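Ice-binding protein (Colwellia, PDB 3WP9) binds to the surface of ice crystals and inhibits their growth and recrystallization, which may protect membranes from freezing injury. Local coordinates at residues I16-K19 with S20-D24; I189-N192 with T193-V197; L201-Q204 with T205-L209. All coordinates share one frame; numbering follows the deposited sequence.

Contact 1: residues I16-K19 with S20-D24; sequences ILSK and SGITD
Ser18 and Gly21 are joined across the corner by a hydrogen bond from Ser18 OG to Gly21 O, 2.8 Å long. The hydroxyl stands above the carbonyl plane, 67° out of it, with a C=O...OG angle of only 106°, so the bond is not aimed at a lone pair. A chi1 of 72° sets OG between its own backbone N and carbonyl carbon and turns it toward Gly21. The same OG lies 3.7 Å from Ile22 CG1, and beside this polar bridge, on the buried side, Ile16 and Ile22 pack together: Ile16 CG2 meets Ile22 CD1 at 3.7 Å, the two side chains meeting at a slant. The backbone of Gly21 is bent so that a side chain would run into Ser20 O, which accounts for glycine. Replacing Ser18 by alanine would probably leave Gly21 O without this donor and Thr36 OG1 without the hydroxyl it is hydrogen-bonded to. In the fold, the corner takes the chain from strand 14-18, paired with strands 33-36 and 200-203, to strand 22-25 at the edge of a second parallel sheet; Ile16 and Ile22 both pack on Val34, and Leu17 turns instead to helix 71-89.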
loop_
_atom_site.group_PDB
_atom_site.type_symbol
_atom_site.label_atom_id
_atom_site.label_comp_id
_atom_site.label_asym_id
_atom_site.label_seq_id
_atom_site.Cartn_x
_atom_site.Cartn_y
_atom_site.Cartn_z
ATOM N N ILE A 16 -7.069 1.905 -2.881
ATOM C CA ILE A 16 -6.950 0.401 -3.018
ATOM C C ILE A 16 -7.179 0.092 -4.490
ATOM O O ILE A 16 -8.223 0.487 -5.017
ATOM C CB ILE A 16 -7.966 -0.372 -2.123
ATOM C CG1 ILE A 16 -7.855 0.049 -0.655
ATOM C CG2 ILE A 16 -7.626 -1.877 -2.214
ATOM C CD1 ILE A 16 -8.917 -0.515 0.313
ATOM N N LEU A 17 -6.266 -0.671 -5.088
ATOM C CA LEU A 17 -6.399 -1.136 -6.465
ATOM C C LEU A 17 -5.892 -2.548 -6.380
ATOM O O LEU A 17 -4.858 -2.801 -5.845
ATOM C CB LEU A 17 -5.503 -0.320 -7.448
ATOM C CG LEU A 17 -5.681 -0.795 -8.928
ATOM C CD1 LEU A 17 -7.101 -0.572 -9.433
ATOM C CD2 LEU A 17 -4.638 -0.078 -9.762
ATOM N N SER A 18 -6.652 -3.489 -6.926
ATOM C CA SER A 18 -6.186 -4.880 -7.040
ATOM C C SER A 18 -6.593 -5.495 -8.380
ATOM O O SER A 18 -7.459 -4.914 -9.113
ATOM C CB SER A 18 -6.804 -5.733 -5.907
ATOM O OG SER A 18 -8.180 -5.926 -6.168
ATOM N N LYS A 19 -6.112 -6.705 -8.603
ATOM C CA LYS A 19 -6.475 -7.404 -9.865
ATOM C C LYS A 19 -7.507 -8.467 -9.685
ATOM O O LYS A 19 -8.195 -8.873 -10.664
ATOM C CB LYS A 19 -5.244 -8.032 -10.454
ATOM C CG LYS A 19 -4.265 -6.931 -10.879
ATOM C CD LYS A 19 -3.071 -7.389 -11.659
ATOM C CE LYS A 19 -3.479 -8.137 -12.917
ATOM N NZ LYS A 19 -2.190 -8.464 -13.615
ATOM N N SER A 20 -7.633 -8.971 -8.454
ATOM C CA SER A 20 -8.457 -10.134 -8.278
ATOM C C SER A 20 -9.465 -10.042 -7.130
ATOM O O SER A 20 -9.933 -11.089 -6.658
ATOM C CB SER A 20 -7.611 -11.401 -8.229
ATOM O OG SER A 20 -7.090 -11.507 -6.952
ATOM N N GLY A 21 -9.834 -8.822 -6.743
ATOM C CA GLY A 21 -10.907 -8.621 -5.850
ATOM C C GLY A 21 -10.458 -7.882 -4.607
ATOM O O GLY A 21 -9.226 -7.789 -4.333
ATOM N N ILE A 22 -11.437 -7.398 -3.896
ATOM C CA ILE A 22 -11.203 -6.732 -2.600
ATOM C C ILE A 22 -12.216 -7.318 -1.619
ATOM O O ILE A 22 -13.441 -7.290 -1.874
ATOM C CB ILE A 22 -11.398 -5.205 -2.675
ATOM C CG1 ILE A 22 -10.458 -4.513 -3.677
ATOM C CG2 ILE A 22 -11.285 -4.641 -1.289
ATOM C CD1 ILE A 22 -10.757 -3.018 -3.762
ATOM N N THR A 23 -11.724 -7.895 -0.495
ATOM C CA THR A 23 -12.648 -8.490 0.487
ATOM C C THR A 23 -12.690 -7.611 1.742
ATOM O O THR A 23 -11.734 -6.853 2.030
ATOM C CB THR A 23 -12.318 -9.934 0.917
ATOM O OG1 THR A 23 -11.102 -9.955 1.618
ATOM C CG2 THR A 23 -12.131 -10.860 -0.256
ATOM N N ASP A 24 -13.750 -7.730 2.506
ATOM C CA ASP A 24 -13.878 -6.932 3.670
ATOM C C ASP A 24 -14.727 -7.544 4.775
ATOM O O ASP A 24 -15.855 -8.029 4.529
ATOM C CB ASP A 24 -14.538 -5.624 3.236
ATOM C CG ASP A 24 -14.784 -4.650 4.429
ATOM O OD1 ASP A 24 -13.817 -4.184 5.047
ATOM O OD2 ASP A 24 -15.958 -4.315 4.726
#

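Contact 2: residues I189-N192 with T193-V197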
loop_
_atom_site.group_PDB
_atom_site.type_symbol
_atom_site.label_atom_id
_atom_site.label_comp_id
_atom_site.label_asym_id
_atom_site.label_seq_id
_atom_site.Cartn_x
_atom_site.Cartn_y
_atom_site.Cartn_z
ATOM N N ILE A 189 -2.477 -8.353 -0.390
ATOM C CA ILE A 189 -2.248 -7.478 0.774
ATOM C C ILE A 189 -3.356 -7.781 1.747
ATOM O O ILE A 189 -4.531 -7.622 1.383
ATOM C CB ILE A 189 -2.212 -5.948 0.408
ATOM C CG1 ILE A 189 -1.092 -5.648 -0.595
ATOM C CG2 ILE A 189 -2.098 -5.079 1.701
ATOM C CD1 ILE A 189 -1.285 -4.259 -1.264
ATOM N N SER A 190 -2.990 -8.215 2.988
ATOM C CA SER A 190 -3.970 -8.563 3.974
ATOM C C SER A 190 -3.780 -7.567 5.125
ATOM O O SER A 190 -2.646 -7.438 5.603
ATOM C CB SER A 190 -3.674 -10.035 4.470
ATOM O OG SER A 190 -4.386 -10.316 5.642
ATOM N N VAL A 191 -4.916 -7.001 5.578
ATOM C CA VAL A 191 -4.841 -6.014 6.680
ATOM C C VAL A 191 -5.811 -6.578 7.766
ATOM O O VAL A 191 -6.962 -6.801 7.476
ATOM C CB VAL A 191 -5.274 -4.642 6.196
ATOM C CG1 VAL A 191 -4.901 -3.630 7.279
ATOM C CG2 VAL A 191 -4.537 -4.266 4.935
ATOM N N ASN A 192 -5.308 -6.873 8.948
ATOM C CA ASN A 192 -6.114 -7.485 10.000
ATOM C C ASN A 192 -6.852 -6.465 10.880
ATOM O O ASN A 192 -6.657 -5.178 10.747
ATOM C CB ASN A 192 -5.287 -8.528 10.734
ATOM C CG ASN A 192 -5.307 -9.881 10.008
ATOM O OD1 ASN A 192 -5.949 -10.047 8.971
ATOM N ND2 ASN A 192 -4.641 -10.873 10.631
ATOM N N THR A 193 -7.667 -6.971 11.768
ATOM C CA THR A 193 -8.717 -6.183 12.446
ATOM C C THR A 193 -8.199 -4.884 13.076
ATOM O O THR A 193 -7.233 -4.911 13.879
ATOM C CB THR A 193 -9.228 -7.047 13.609
ATOM O OG1 THR A 193 -9.681 -8.309 13.077
ATOM C CG2 THR A 193 -10.354 -6.355 14.380
ATOM N N GLY A 194 -8.870 -3.786 12.693
ATOM C CA GLY A 194 -8.641 -2.526 13.399
ATOM C C GLY A 194 -7.469 -1.696 12.972
ATOM O O GLY A 194 -7.315 -0.506 13.416
ATOM N N THR A 195 -6.629 -2.216 12.083
ATOM C CA THR A 195 -5.441 -1.490 11.676
ATOM C C THR A 195 -5.762 -0.267 10.798
ATOM O O THR A 195 -6.739 -0.228 10.056
ATOM C CB THR A 195 -4.507 -2.502 10.956
ATOM O OG1 THR A 195 -4.007 -3.358 11.980
ATOM C CG2 THR A 195 -3.333 -1.884 10.152
ATOM N N THR A 196 -4.870 0.730 10.923
ATOM C CA THR A 196 -4.996 1.900 10.076
ATOM C C THR A 196 -3.833 1.932 9.074
ATOM O O THR A 196 -2.664 1.580 9.421
ATOM C CB THR A 196 -4.774 3.131 10.957
ATOM O OG1 THR A 196 -5.860 3.194 11.878
ATOM C CG2 THR A 196 -4.752 4.445 10.082
ATOM N N VAL A 197 -4.184 2.262 7.831
ATOM C CA VAL A 197 -3.144 2.430 6.864
ATOM C C VAL A 197 -3.273 3.884 6.289
ATOM O O VAL A 197 -4.335 4.267 5.855
ATOM C CB VAL A 197 -3.311 1.443 5.688
ATOM C CG1 VAL A 197 -2.308 1.814 4.575
ATOM C CG2 VAL A 197 -3.154 0.013 6.233
#
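Asn192 O accepts two hydrogen bonds, one from Thr195 N within the turn and one from the side-chain ND2 of Asn212. The first measures 3.2 Å from Thr195 N to Asn192 O and is nearly straight, with an N-H...O angle of 165°; the donor lies in the carbonyl plane, at a C=O...N angle of 149°. It closes a type II beta turn from Asn192 to Thr195. The evidence for the turn type includes the positive phi of Gly194, a conformation that glycine adopts easily. Asn212 ND2 also bonds to Thr195 O, so one amide ties both ends of the turn. Inside the bend, Thr195 directs its methyl group at Val191: CG2 of Thr195 lies 3.7 Å from Val191 CG1, the two side chains crossing at an angle. With chi1 of -71°, that methyl is opposite the backbone N while OG1 is beside it, and OG1 is hydrogen-bonded to Gly174 O and Ala177 N of the preceding part of the chain. Val191 CG1 also approaches Val197 CG2, at 4.2 Å, carrying the apolar lining from one strand to the next. Thr193 OG1, by contrast, bonds to Gln210 OE1. The turn is a corner of a right-handed beta-helix, and Thr193 to Thr196 form a T-A/G-X-T/N motif assigned to ice binding by similarity, with Thr193 a probable ice-binding residue.

Contact 3: residues L201-Q204 with T205-L209; sequences LLAQ and TAVTL
Val207 has a chi1 of 177°, which places CG1 opposite the backbone N and CG2 opposite the carbonyl carbon, and this splits its methyl groups between two partners on strand 201-203. CG2 meets the methyl of Ala203, with Val207 CG2 3.7 Å from Ala203 CB, while Val207 CG1 lies 4.2 Å from Leu201 CD1. Leu201 itself, with chi1 near -59° and an extended chi2, reaches inward with CD1, and its side chain crosses that of Val207 at about a right angle. The same methyl has a second neighbour: Leu201 CD1 is 4.1 Å from Leu209 CD2, in an oblique approach. Ala203 CB also lies 3.7 Å from Ala206 O, which brings the small side chain against the backbone of the bend. The strand axes come no closer than 8.9 Å and their N-to-C directions are 138° apart, a spacing spanned by side chains rather than by backbone pairing. Ile16 touches both Val207 and Leu209, and Ile189 touches Leu201 and Ala203, so the neighbouring coils flank this apolar group. At the bend, Thr205 packs against Ser20, while Gln204 lies against Met81 and Tyr85 of helix 71-89. No hydrogen bond links the two segments; their side-chain contact rests mainly on methyl packing, which suggests that within the corner apolar burial does the work, while directional bonds run to neighbouring coils, as from Ala203 to Leu17.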
loop_
_atom_site.group_PDB
_atom_site.type_symbol
_atom_site.label_atom_id
_atom_site.label_comp_id
_atom_site.label_asym_id
_atom_site.label_seq_id
_atom_site.Cartn_x
_atom_site.Cartn_y
_atom_site.Cartn_z
ATOM N N LEU A 201 -2.826 0.793 -1.207
ATOM C CA LEU A 201 -2.693 -0.667 -1.268
ATOM C C LEU A 201 -2.921 -1.105 -2.683
ATOM O O LEU A 201 -4.071 -1.069 -3.167
ATOM C CB LEU A 201 -3.754 -1.296 -0.337
ATOM C CG LEU A 201 -3.638 -0.861 1.154
ATOM C CD1 LEU A 201 -4.733 -1.597 1.953
ATOM C CD2 LEU A 201 -2.254 -1.111 1.776
ATOM N N LEU A 202 -1.795 -1.380 -3.352
ATOM C CA LEU A 202 -1.743 -1.659 -4.797
ATOM C C LEU A 202 -1.270 -3.087 -4.987
ATOM O O LEU A 202 -0.090 -3.387 -5.032
ATOM C CB LEU A 202 -0.806 -0.617 -5.515
ATOM C CG LEU A 202 -1.143 0.849 -5.174
ATOM C CD1 LEU A 202 -0.119 1.825 -5.796
ATOM C CD2 LEU A 202 -2.574 1.274 -5.425
ATOM N N ALA A 203 -2.241 -4.001 -5.107
ATOM C CA ALA A 203 -1.913 -5.446 -5.177
ATOM C C ALA A 203 -2.133 -6.061 -6.527
ATOM O O ALA A 203 -3.150 -5.785 -7.172
ATOM C CB ALA A 203 -2.856 -6.133 -4.195
ATOM N N GLN A 204 -1.215 -6.884 -6.930
ATOM C CA GLN A 204 -1.418 -7.587 -8.175
ATOM C C GLN A 204 -2.284 -8.832 -8.072
ATOM O O GLN A 204 -2.558 -9.453 -9.120
ATOM C CB GLN A 204 -0.083 -7.861 -8.845
ATOM C CG GLN A 204 0.445 -6.501 -9.345
ATOM C CD GLN A 204 1.774 -6.575 -9.992
ATOM O OE1 GLN A 204 2.026 -7.492 -10.785
ATOM N NE2 GLN A 204 2.680 -5.626 -9.648
ATOM N N THR A 205 -2.633 -9.268 -6.851
ATOM C CA THR A 205 -3.747 -10.193 -6.696
ATOM C C THR A 205 -4.866 -9.467 -5.922
ATOM O O THR A 205 -5.572 -8.577 -6.526
ATOM C CB THR A 205 -3.366 -11.610 -6.164
ATOM O OG1 THR A 205 -2.857 -11.546 -4.807
ATOM C CG2 THR A 205 -2.309 -12.330 -7.070
ATOM N N ALA A 206 -5.183 -9.881 -4.710
ATOM C CA ALA A 206 -6.307 -9.352 -3.974
ATOM C C ALA A 206 -5.846 -8.485 -2.780
ATOM O O ALA A 206 -4.751 -8.624 -2.308
ATOM C CB ALA A 206 -7.167 -10.524 -3.416
ATOM N N VAL A 207 -6.785 -7.661 -2.337
ATOM C CA VAL A 207 -6.680 -6.978 -1.043
ATOM C C VAL A 207 -7.745 -7.486 -0.057
ATOM O O VAL A 207 -8.915 -7.497 -0.427
ATOM C CB VAL A 207 -6.775 -5.425 -1.248
ATOM C CG1 VAL A 207 -6.745 -4.758 0.110
ATOM C CG2 VAL A 207 -5.679 -4.931 -2.199
ATOM N N THR A 208 -7.358 -7.826 1.177
ATOM C CA THR A 208 -8.361 -8.253 2.195
ATOM C C THR A 208 -8.318 -7.273 3.374
ATOM O O THR A 208 -7.249 -6.986 3.849
ATOM C CB THR A 208 -8.138 -9.763 2.609
ATOM O OG1 THR A 208 -6.937 -9.880 3.417
ATOM C CG2 THR A 208 -7.970 -10.695 1.321
ATOM N N LEU A 209 -9.473 -6.735 3.774
ATOM C CA LEU A 209 -9.519 -5.791 4.886
ATOM C C LEU A 209 -10.362 -6.402 5.986
ATOM O O LEU A 209 -11.325 -7.182 5.706
ATOM C CB LEU A 209 -10.229 -4.479 4.479
ATOM C CG LEU A 209 -9.594 -3.766 3.254
ATOM C CD1 LEU A 209 -10.516 -2.509 2.991
ATOM C CD2 LEU A 209 -8.104 -3.435 3.506
#

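From the N terminus, contact 1 comes first and closes the corner between strands 14-18 and 22-25. Much later, contact 2 turns the chain from strand 189-191 into strand 196-198, and contact 3 follows at the corner from strand 200-203 to strand 207-210. The three are in series, none crossing or enclosing another. In space contacts 1 and 3 lie side by side, centres about 5 Å apart, because early and late coils are neighbours in two parallel sheets: Thr23 N probably bonds to Val207 O, and Lys19 N to Thr205 O. Contact 2 joins contact 3 through a probable bond from Thr208 N to Ile189 O, but does not touch contact 1.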